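Local coordinates for transferrin binding protein B (Actinobacillus suis, PDB 3PQU) that probably captures host transferrin at the bacterial surface as an outer-membrane lipoprotein, serving iron acquisition, at residues A[87-92]-A[152-157]; A[105-110]-A[114-119]; A[123-128]-A[175-180]. All coordinates share one frame; numbering follows the deposited sequence. Where two conformers were deposited one is given.

Contact 1: residues A[87-92]-A[152-157]; sequences EIPHLK and YIYYLG
His90 stacks on Tyr152 and Pro89 lies on Tyr154 in an aromatic surface contact, where the turn of 87-92 that leads into helix 91-97 rests on strand 150-157, the central strand of the five-stranded antiparallel sheet of the N-lobe handle. The imidazole and phenol rings are face to face, their planes only 8° apart and the centroid of the His90 ring 3.7 Å from that of the Tyr152 ring. Each ring sets one atom over the middle of the other, His90 CD2 over the phenol and Tyr152 CZ over the imidazole, while Tyr152 OH reaches to within 3.3 Å of His90 ND1. Both imidazole nitrogens have acidic partners, Glu45 at NE2 and Glu93 at ND1; they fix the ring's rotation and would probably favour a protonated ring. His90 CG is anti to its carbonyl carbon (chi1 -63°), which brings the ring over Tyr152. Two residues along the strand, the Tyr154 ring turns one face to Pro89, whose CD makes a CH-pi contact 4.1 Å from the ring centroid and 27° off its normal. Ile88 approaches the phenol end of the same ring, with its CD1 3.7 Å from Tyr154 OH. A type II turn from Ile88 to Leu91 presents the two neighbours together: Leu91 N bonds to Ile88 O at 3.2 Å, and His90, at positive phi, becomes the N-cap residue of the helix. Alternate tyrosines on one strand thus meet a turn and helix start packed over one face of an antiparallel sheet, here that of the N-lobe handle.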
loop_
_atom_site.group_PDB
_atom_site.type_symbol
_atom_site.label_atom_id
_atom_site.label_comp_id
_atom_site.label_asym_id
_atom_site.label_seq_id
_atom_site.Cartn_x
_atom_site.Cartn_y
_atom_site.Cartn_z
ATOM N N GLU A 87 -3.352 14.179 8.405
ATOM C CA GLU A 87 -2.091 14.838 8.704
ATOM C C GLU A 87 -1.288 15.012 7.415
ATOM O O GLU A 87 -0.573 14.106 7.003
ATOM C CB GLU A 87 -1.269 14.014 9.691
ATOM C CG GLU A 87 -1.873 13.868 11.067
ATOM C CD GLU A 87 -0.977 13.066 11.996
ATOM O OE1 GLU A 87 -1.477 12.544 13.016
ATOM O OE2 GLU A 87 0.232 12.952 11.696
ATOM N N ILE A 88 -1.420 16.169 6.777
ATOM C CA ILE A 88 -0.674 16.464 5.564
ATOM C C ILE A 88 0.833 16.422 5.843
ATOM O O ILE A 88 1.316 17.020 6.808
ATOM C CB ILE A 88 -1.097 17.843 4.993
ATOM C CG1 ILE A 88 -2.611 17.885 4.756
ATOM C CG2 ILE A 88 -0.354 18.158 3.702
ATOM C CD1 ILE A 88 -3.118 16.909 3.667
ATOM N N PRO A 89 1.595 15.693 5.017
ATOM C CA PRO A 89 3.026 15.569 5.343
ATOM C C PRO A 89 3.722 16.924 5.461
ATOM O O PRO A 89 3.501 17.777 4.608
ATOM C CB PRO A 89 3.600 14.786 4.142
ATOM C CG PRO A 89 2.438 13.993 3.616
ATOM C CD PRO A 89 1.194 14.844 3.877
ATOM N N HIS A 90 4.546 17.107 6.497
ATOM C CA HIS A 90 5.323 18.334 6.690
ATOM C C HIS A 90 4.516 19.627 6.993
ATOM O O HIS A 90 5.111 20.673 7.249
ATOM C CB HIS A 90 6.289 18.544 5.511
ATOM C CG HIS A 90 7.321 17.463 5.384
ATOM N ND1 HIS A 90 8.461 17.429 6.155
ATOM C CD2 HIS A 90 7.366 16.356 4.603
ATOM C CE1 HIS A 90 9.173 16.360 5.845
ATOM N NE2 HIS A 90 8.532 15.694 4.902
ATOM N N LEU A 91 3.185 19.571 6.980
ATOM C CA LEU A 91 2.392 20.794 7.183
ATOM C C LEU A 91 2.716 21.480 8.525
ATOM O O LEU A 91 2.901 22.698 8.592
ATOM C CB LEU A 91 0.886 20.523 7.056
ATOM C CG LEU A 91 0.007 21.785 7.150
ATOM C CD1 LEU A 91 0.273 22.738 5.972
ATOM C CD2 LEU A 91 -1.492 21.480 7.258
ATOM N N LYS A 92 2.797 20.686 9.582
ATOM C CA LYS A 92 3.133 21.182 10.912
ATOM C C LYS A 92 4.552 21.743 10.941
ATOM O O LYS A 92 4.787 22.827 11.479
ATOM C CB LYS A 92 2.995 20.069 11.954
ATOM C CG LYS A 92 3.564 20.425 13.328
ATOM C CD LYS A 92 2.542 21.136 14.203
ATOM C CE LYS A 92 3.173 21.647 15.500
ATOM N NZ LYS A 92 4.101 20.651 16.119
ATOM N N TYR A 152 7.157 20.272 -0.674
ATOM C CA TYR A 152 7.251 18.891 -1.131
ATOM C C TYR A 152 6.196 18.554 -2.171
ATOM O O TYR A 152 5.094 19.113 -2.168
ATOM C CB TYR A 152 7.067 17.959 0.065
ATOM C CG TYR A 152 8.048 18.196 1.178
ATOM C CD1 TYR A 152 9.174 17.391 1.329
ATOM C CD2 TYR A 152 7.865 19.245 2.070
ATOM C CE1 TYR A 152 10.094 17.619 2.366
ATOM C CE2 TYR A 152 8.770 19.484 3.098
ATOM C CZ TYR A 152 9.879 18.673 3.238
ATOM O OH TYR A 152 10.764 18.929 4.258
ATOM N N ILE A 153 6.537 17.636 -3.059
ATOM C CA ILE A 153 5.551 17.012 -3.943
ATOM C C ILE A 153 5.341 15.615 -3.366
ATOM O O ILE A 153 6.304 14.974 -2.957
ATOM C CB ILE A 153 6.091 16.900 -5.361
ATOM C CG1 ILE A 153 6.535 18.296 -5.883
ATOM C CG2 ILE A 153 5.062 16.236 -6.280
ATOM C CD1 ILE A 153 5.440 19.395 -5.861
ATOM N N TYR A 154 4.109 15.129 -3.307
ATOM C CA TYR A 154 3.903 13.828 -2.682
ATOM C C TYR A 154 2.611 13.162 -3.129
ATOM O O TYR A 154 1.739 13.800 -3.721
ATOM C CB TYR A 154 3.879 13.976 -1.153
ATOM C CG TYR A 154 2.524 14.468 -0.643
ATOM C CD1 TYR A 154 1.596 13.581 -0.076
ATOM C CD2 TYR A 154 2.151 15.792 -0.781
ATOM C CE1 TYR A 154 0.349 14.028 0.373
ATOM C CE2 TYR A 154 0.902 16.251 -0.338
ATOM C CZ TYR A 154 0.012 15.357 0.226
ATOM O OH TYR A 154 -1.211 15.801 0.661
ATOM N N TYR A 155 2.493 11.880 -2.809
ATOM C CA TYR A 155 1.189 11.245 -2.711
ATOM C C TYR A 155 1.193 10.342 -1.488
ATOM O O TYR A 155 2.238 9.846 -1.065
ATOM C CB TYR A 155 0.814 10.452 -4.005
ATOM C CG TYR A 155 1.444 9.064 -4.124
ATOM C CD1 TYR A 155 0.831 7.948 -3.557
ATOM C CD2 TYR A 155 2.641 8.873 -4.816
ATOM C CE1 TYR A 155 1.406 6.670 -3.671
ATOM C CE2 TYR A 155 3.224 7.610 -4.925
ATOM C CZ TYR A 155 2.597 6.509 -4.347
ATOM O OH TYR A 155 3.156 5.243 -4.461
ATOM N N LEU A 156 0.018 10.121 -0.921
ATOM C CA LEU A 156 -0.101 9.211 0.208
ATOM C C LEU A 156 -1.475 8.566 0.193
ATOM O O LEU A 156 -2.485 9.253 0.079
ATOM C CB LEU A 156 0.078 9.980 1.520
ATOM C CG LEU A 156 -0.083 9.177 2.801
ATOM C CD1 LEU A 156 0.982 8.079 2.864
ATOM C CD2 LEU A 156 0.021 10.098 4.004
ATOM N N GLY A 157 -1.517 7.248 0.314
ATOM C CA GLY A 157 -2.779 6.546 0.295
ATOM C C GLY A 157 -2.965 5.717 1.541
ATOM O O GLY A 157 -2.008 5.437 2.268
#

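Contact 2: residues A[105-110]-A[114-119]; sequences HSHDGK and KKRNLQ
Asp108 and Lys114 form the salt bridge of this contact, within the loop that joins strand 103-105 to strand 121-128. Lys114 NZ meets the syn lone pair of Asp108 OD2 at 2.9 Å, with a weak second bond to OD1; a bend at chi3 (-78°) brings the ammonium group round to the carboxylate. Backbone bonds hold that carboxylate in turn: His105 N reaches OD2 from above its plane, and Lys110 N gives OD1 a 2.9 Å bond that closes an Asx turn. Between main chains, Gly109 N donates to Lys114 O at 2.9 Å, tilted well out of the carbonyl plane. The whole is a compact connection between neighbouring antiparallel strands of the handle sheet, built on a type I turn from His105 to Asp108. Packing centres on Arg116, whose extended chain crosses His107 at about a right angle: CD lies over one imidazole face, 4.2 Å from the ring centroid, while Leu118 CD1 touches the ring edge. Beyond it, Ser106 CB covers the middle of the guanidinium face, 3.6 Å from Arg116 CZ. Water 1 joins His107 NE2, which also pairs with Ser123 N, to Arg116 NH1, from which it accepts at 3.0 Å; NH1 also forms a salt bridge with Asp177.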
loop_
_atom_site.group_PDB
_atom_site.type_symbol
_atom_site.label_atom_id
_atom_site.label_comp_id
_atom_site.label_asym_id
_atom_site.label_seq_id
_atom_site.Cartn_x
_atom_site.Cartn_y
_atom_site.Cartn_z
ATOM N N HIS A 105 -1.509 23.988 0.690
ATOM C CA HIS A 105 -1.379 22.632 0.169
ATOM C C HIS A 105 -2.529 22.266 -0.778
ATOM O O HIS A 105 -3.572 22.914 -0.790
ATOM C CB HIS A 105 -1.179 21.601 1.285
ATOM C CG HIS A 105 -2.398 21.361 2.114
ATOM N ND1 HIS A 105 -3.320 20.379 1.815
ATOM C CD2 HIS A 105 -2.849 21.974 3.237
ATOM C CE1 HIS A 105 -4.290 20.401 2.715
ATOM N NE2 HIS A 105 -4.028 21.358 3.592
ATOM N N SER A 106 -2.299 21.244 -1.591
ATOM C CA SER A 106 -3.154 20.932 -2.709
ATOM C C SER A 106 -4.556 20.459 -2.308
ATOM O O SER A 106 -5.426 20.349 -3.164
ATOM C CB SER A 106 -2.482 19.863 -3.589
ATOM O OG SER A 106 -2.082 18.764 -2.780
ATOM N N HIS A 107 -4.766 20.133 -1.036
ATOM C CA HIS A 107 -6.110 19.762 -0.591
ATOM C C HIS A 107 -6.727 20.834 0.337
ATOM O O HIS A 107 -7.728 20.570 1.017
ATOM C CB HIS A 107 -6.117 18.382 0.110
ATOM C CG HIS A 107 -6.018 17.211 -0.829
ATOM N ND1 HIS A 107 -7.099 16.420 -1.149
ATOM C CD2 HIS A 107 -4.969 16.710 -1.522
ATOM C CE1 HIS A 107 -6.718 15.473 -1.992
ATOM N NE2 HIS A 107 -5.429 15.629 -2.238
ATOM N N ASP A 108 -6.146 22.033 0.368
ATOM C CA ASP A 108 -6.565 23.023 1.379
ATOM C C ASP A 108 -7.899 23.695 1.055
ATOM O O ASP A 108 -8.427 24.462 1.851
ATOM C CB ASP A 108 -5.456 24.045 1.729
ATOM C CG ASP A 108 -5.202 25.079 0.623
ATOM O OD1 ASP A 108 -6.054 25.275 -0.258
ATOM O OD2 ASP A 108 -4.138 25.724 0.644
ATOM N N GLY A 109 -8.434 23.401 -0.123
ATOM C CA GLY A 109 -9.747 23.889 -0.504
ATOM C C GLY A 109 -9.887 25.381 -0.745
ATOM O O GLY A 109 -11.000 25.860 -0.876
ATOM N N LYS A 110 -8.782 26.116 -0.844
ATOM C CA LYS A 110 -8.874 27.581 -0.938
ATOM C C LYS A 110 -9.020 28.127 -2.358
ATOM O O LYS A 110 -9.262 29.322 -2.543
ATOM C CB LYS A 110 -7.690 28.237 -0.227
ATOM C CG LYS A 110 -7.709 28.031 1.288
ATOM C CD LYS A 110 -6.490 28.649 1.970
ATOM C CE LYS A 110 -6.523 28.370 3.473
ATOM N NZ LYS A 110 -5.327 28.886 4.174
ATOM N N LYS A 114 -7.600 23.361 -5.687
ATOM C CA LYS A 114 -7.228 22.730 -4.419
ATOM C C LYS A 114 -8.434 22.114 -3.701
ATOM O O LYS A 114 -8.360 21.766 -2.514
ATOM C CB LYS A 114 -6.441 23.704 -3.529
ATOM C CG LYS A 114 -5.215 24.284 -4.244
ATOM C CD LYS A 114 -4.280 25.042 -3.312
ATOM C CE LYS A 114 -4.828 26.432 -3.005
ATOM N NZ LYS A 114 -4.083 27.055 -1.883
ATOM N N LYS A 115 -9.545 21.982 -4.428
ATOM C CA LYS A 115 -10.712 21.248 -3.914
ATOM C C LYS A 115 -10.686 19.873 -4.559
ATOM O O LYS A 115 -11.037 19.709 -5.730
ATOM C CB LYS A 115 -12.024 21.973 -4.250
ATOM C CG LYS A 115 -12.159 23.342 -3.622
ATOM C CD LYS A 115 -13.410 24.082 -4.123
ATOM C CE LYS A 115 -13.529 25.448 -3.444
ATOM N NZ LYS A 115 -14.686 26.233 -3.951
ATOM N N ARG A 116 -10.213 18.891 -3.811
ATOM C CA ARG A 116 -9.955 17.575 -4.379
ATOM C C ARG A 116 -10.598 16.537 -3.477
ATOM O O ARG A 116 -10.059 16.171 -2.436
ATOM C CB ARG A 116 -8.452 17.331 -4.486
ATOM C CG ARG A 116 -7.688 18.409 -5.268
ATOM C CD ARG A 116 -6.238 17.994 -5.410
ATOM N NE ARG A 116 -5.439 18.958 -6.165
ATOM C CZ ARG A 116 -4.193 18.732 -6.561
ATOM N NH1 ARG A 116 -3.611 17.567 -6.276
ATOM N NH2 ARG A 116 -3.532 19.672 -7.231
ATOM N N ASN A 117 -11.751 16.055 -3.899
ATOM C CA ASN A 117 -12.588 15.204 -3.055
ATOM C C ASN A 117 -12.201 13.737 -3.151
ATOM O O ASN A 117 -12.819 12.985 -3.901
ATOM C CB ASN A 117 -14.064 15.379 -3.438
ATOM C CG ASN A 117 -15.013 14.636 -2.498
ATOM O OD1 ASN A 117 -14.833 14.634 -1.277
ATOM N ND2 ASN A 117 -16.042 14.015 -3.070
ATOM N N LEU A 118 -11.172 13.342 -2.399
ATOM C CA LEU A 118 -10.742 11.946 -2.328
ATOM C C LEU A 118 -10.957 11.459 -0.916
ATOM O O LEU A 118 -10.844 12.236 0.033
ATOM C CB LEU A 118 -9.263 11.810 -2.702
ATOM C CG LEU A 118 -8.947 12.348 -4.094
ATOM C CD1 LEU A 118 -7.435 12.395 -4.343
ATOM C CD2 LEU A 118 -9.658 11.483 -5.115
ATOM N N GLN A 119 -11.263 10.177 -0.766
ATOM C CA GLN A 119 -11.542 9.643 0.553
ATOM C C GLN A 119 -10.359 8.879 1.133
ATOM O O GLN A 119 -10.177 8.845 2.346
ATOM C CB GLN A 119 -12.789 8.737 0.518
ATOM C CG GLN A 119 -13.064 8.068 1.846
ATOM C CD GLN A 119 -14.373 7.279 1.874
ATOM O OE1 GLN A 119 -15.010 7.051 0.839
ATOM N NE2 GLN A 119 -14.777 6.863 3.067
HETATM O O HOH W 1 -4.853 15.071 -5.047
HETATM O O HOH W 2 -9.703 19.309 -0.938
#

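Contact 3: residues A[123-128]-A[175-180]; sequences SGYVFD and TWDFTS
Gly124 comes closest to Asp177, CA to CA 5.3 Å, where the chain of 123-128 turns a corner above strand 170-183; no hydrogen bond joins the two segments directly. The glycine takes phi 125° and psi -103°, angles at which a side chain would be jammed against the preceding carbonyl oxygen, and its bare CA lies 3.2 Å from Asp177 OD1. Asp177 carries the contact with both oxygens. OD2 is directed at the edge of the Tyr125 ring, near the ring plane and 3.2 Å from CE2, with the carboxylate turned at a right angle to the ring. Such an edge approach sets the negative oxygen against the partly positive ring hydrogens. Asp177 CG is anti to the backbone carbonyl carbon (chi1 -74°), which turns the carboxylate to the corner at Gly124. A water is the second means of joining: water 3 donates to Asp177 OD1 at 2.7 Å and also bonds the hydroxyls of Thr175 and Ser123. It thereby bridges Ser123 OG and Thr175 OG1, themselves 4.2 Å apart. The buried carboxylate has further partners in Arg116, which forms a salt bridge to OD1, and Ser204, whose OG bonds OD2; the arginine would probably favour its ionised form. Trp176 and Phe178 leave the opposite face of the strand and pack on strand 318-326 of the barrel. The arrangement is a polar, water-bridged seam between the handle sheet and the outer surface of the antiparallel beta barrel, the handle-and-barrel pairing of a TbpB N-lobe.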
loop_
_atom_site.group_PDB
_atom_site.type_symbol
_atom_site.label_atom_id
_atom_site.label_comp_id
_atom_site.label_asym_id
_atom_site.label_seq_id
_atom_site.Cartn_x
_atom_site.Cartn_y
_atom_site.Cartn_z
ATOM N N SER A 123 -2.760 13.888 -2.403
ATOM C CA SER A 123 -1.584 14.078 -3.236
ATOM C C SER A 123 -1.441 15.515 -3.651
ATOM O O SER A 123 -2.378 16.292 -3.510
ATOM C CB SER A 123 -1.628 13.200 -4.490
ATOM O OG SER A 123 -2.365 13.834 -5.527
ATOM N N GLY A 124 -0.260 15.830 -4.196
ATOM C CA GLY A 124 0.027 17.112 -4.822
ATOM C C GLY A 124 1.243 17.753 -4.184
ATOM O O GLY A 124 2.388 17.369 -4.430
ATOM N N TYR A 125 0.991 18.740 -3.337
ATOM C CA TYR A 125 2.076 19.548 -2.811
ATOM C C TYR A 125 1.671 20.193 -1.494
ATOM O O TYR A 125 0.483 20.330 -1.169
ATOM C CB TYR A 125 2.491 20.615 -3.833
ATOM C CG TYR A 125 1.317 21.397 -4.393
ATOM C CD1 TYR A 125 0.669 22.375 -3.625
ATOM C CD2 TYR A 125 0.840 21.150 -5.677
ATOM C CE1 TYR A 125 -0.443 23.098 -4.135
ATOM C CE2 TYR A 125 -0.264 21.869 -6.202
ATOM C CZ TYR A 125 -0.890 22.845 -5.414
ATOM O OH TYR A 125 -1.970 23.543 -5.903
ATOM N N VAL A 126 2.689 20.540 -0.727
ATOM C CA VAL A 126 2.516 21.278 0.508
ATOM C C VAL A 126 3.736 22.182 0.587
ATOM O O VAL A 126 4.862 21.732 0.375
ATOM C CB VAL A 126 2.409 20.317 1.700
ATOM C CG1 VAL A 126 3.461 19.203 1.590
ATOM C CG2 VAL A 126 2.495 21.062 3.015
ATOM N N PHE A 127 3.520 23.465 0.833
ATOM C CA PHE A 127 4.646 24.386 0.718
ATOM C C PHE A 127 4.463 25.723 1.420
ATOM O O PHE A 127 3.337 26.140 1.730
ATOM C CB PHE A 127 4.956 24.616 -0.771
ATOM C CG PHE A 127 3.976 25.546 -1.460
ATOM C CD1 PHE A 127 4.263 26.898 -1.599
ATOM C CD2 PHE A 127 2.762 25.064 -1.953
ATOM C CE1 PHE A 127 3.343 27.770 -2.215
ATOM C CE2 PHE A 127 1.851 25.910 -2.576
ATOM C CZ PHE A 127 2.138 27.269 -2.712
ATOM N N ASP A 128 5.596 26.371 1.676
ATOM C CA ASP A 128 5.657 27.740 2.172
ATOM C C ASP A 128 5.996 28.595 0.952
ATOM O O ASP A 128 6.974 28.338 0.256
ATOM C CB ASP A 128 6.741 27.852 3.264
ATOM C CG ASP A 128 6.826 29.243 3.891
ATOM O OD1 ASP A 128 6.573 30.242 3.204
ATOM O OD2 ASP A 128 7.185 29.353 5.075
ATOM N N THR A 175 -6.071 14.325 -10.635
ATOM C CA THR A 175 -5.075 15.345 -10.901
ATOM C C THR A 175 -3.701 14.715 -11.075
ATOM O O THR A 175 -3.535 13.500 -10.939
ATOM C CB THR A 175 -4.968 16.335 -9.715
ATOM O OG1 THR A 175 -4.635 15.609 -8.526
ATOM C CG2 THR A 175 -6.288 17.099 -9.504
ATOM N N TRP A 176 -2.726 15.557 -11.397
ATOM C CA TRP A 176 -1.319 15.197 -11.259
ATOM C C TRP A 176 -0.584 16.451 -10.826
ATOM O O TRP A 176 -1.137 17.545 -10.900
ATOM C CB TRP A 176 -0.731 14.586 -12.555
ATOM C CG TRP A 176 -0.724 15.495 -13.757
ATOM C CD1 TRP A 176 -1.822 15.974 -14.457
ATOM C CD2 TRP A 176 0.430 15.990 -14.444
ATOM N NE1 TRP A 176 -1.401 16.748 -15.521
ATOM C CE2 TRP A 176 -0.029 16.770 -15.536
ATOM C CE3 TRP A 176 1.812 15.823 -14.264
ATOM C CZ2 TRP A 176 0.845 17.409 -16.416
ATOM C CZ3 TRP A 176 2.681 16.453 -15.145
ATOM C CH2 TRP A 176 2.191 17.240 -16.208
ATOM N N ASP A 177 0.655 16.281 -10.361
ATOM C CA ASP A 177 1.492 17.390 -9.867
ATOM C C ASP A 177 2.964 17.011 -10.040
ATOM O O ASP A 177 3.282 15.838 -10.221
ATOM C CB ASP A 177 1.214 17.665 -8.389
ATOM C CG ASP A 177 -0.105 18.369 -8.170
ATOM O OD1 ASP A 177 -1.074 17.722 -7.724
ATOM O OD2 ASP A 177 -0.168 19.572 -8.468
ATOM N N PHE A 178 3.858 17.994 -9.987
ATOM C CA PHE A 178 5.258 17.739 -10.315
ATOM C C PHE A 178 6.216 18.801 -9.794
ATOM O O PHE A 178 5.813 19.923 -9.509
ATOM C CB PHE A 178 5.409 17.655 -11.846
ATOM C CG PHE A 178 5.039 18.951 -12.568
ATOM C CD1 PHE A 178 5.988 19.956 -12.751
ATOM C CD2 PHE A 178 3.744 19.164 -13.031
ATOM C CE1 PHE A 178 5.672 21.174 -13.388
ATOM C CE2 PHE A 178 3.415 20.368 -13.701
ATOM C CZ PHE A 178 4.388 21.379 -13.871
ATOM N N THR A 179 7.491 18.432 -9.698
ATOM C CA THR A 179 8.578 19.385 -9.577
ATOM C C THR A 179 9.673 18.948 -10.550
ATOM O O THR A 179 9.902 17.748 -10.732
ATOM C CB THR A 179 9.177 19.462 -8.144
ATOM O OG1 THR A 179 10.248 20.413 -8.135
ATOM C CG2 THR A 179 9.749 18.103 -7.680
ATOM N N SER A 180 10.321 19.925 -11.186
ATOM C CA SER A 180 11.510 19.695 -11.994
ATOM C C SER A 180 12.729 19.704 -11.091
ATOM O O SER A 180 12.610 19.850 -9.871
ATOM C CB SER A 180 11.676 20.793 -13.058
ATOM O OG SER A 180 12.013 22.060 -12.476
HETATM O O HOH W 3 -1.970 15.190 -8.043
#

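Contacts 1 and 2 are surface contacts within the handle, whereas contact 3 is buried and joins the handle to the barrel. Strands 150-157 and 121-128, used by contacts 1 and 3, are sheet neighbours, bonded through Tyr154 O to Gly124 N and Val126 O to Tyr152 N. Contact 2 lies inside the chain loop closed by contact 1 and touches it where Ile88 packs on His105. The Arg116-Asp177 salt bridge and a Ser106 OG to Ser123 O hydrogen bond tie it to contact 3. Chemistry follows place: stacked rings and proline cover the sheet in contact 1, charge and turn bonds shape the connection in contact 2, and a buried carboxylate and bound water bridge handle and barrel in contact 3.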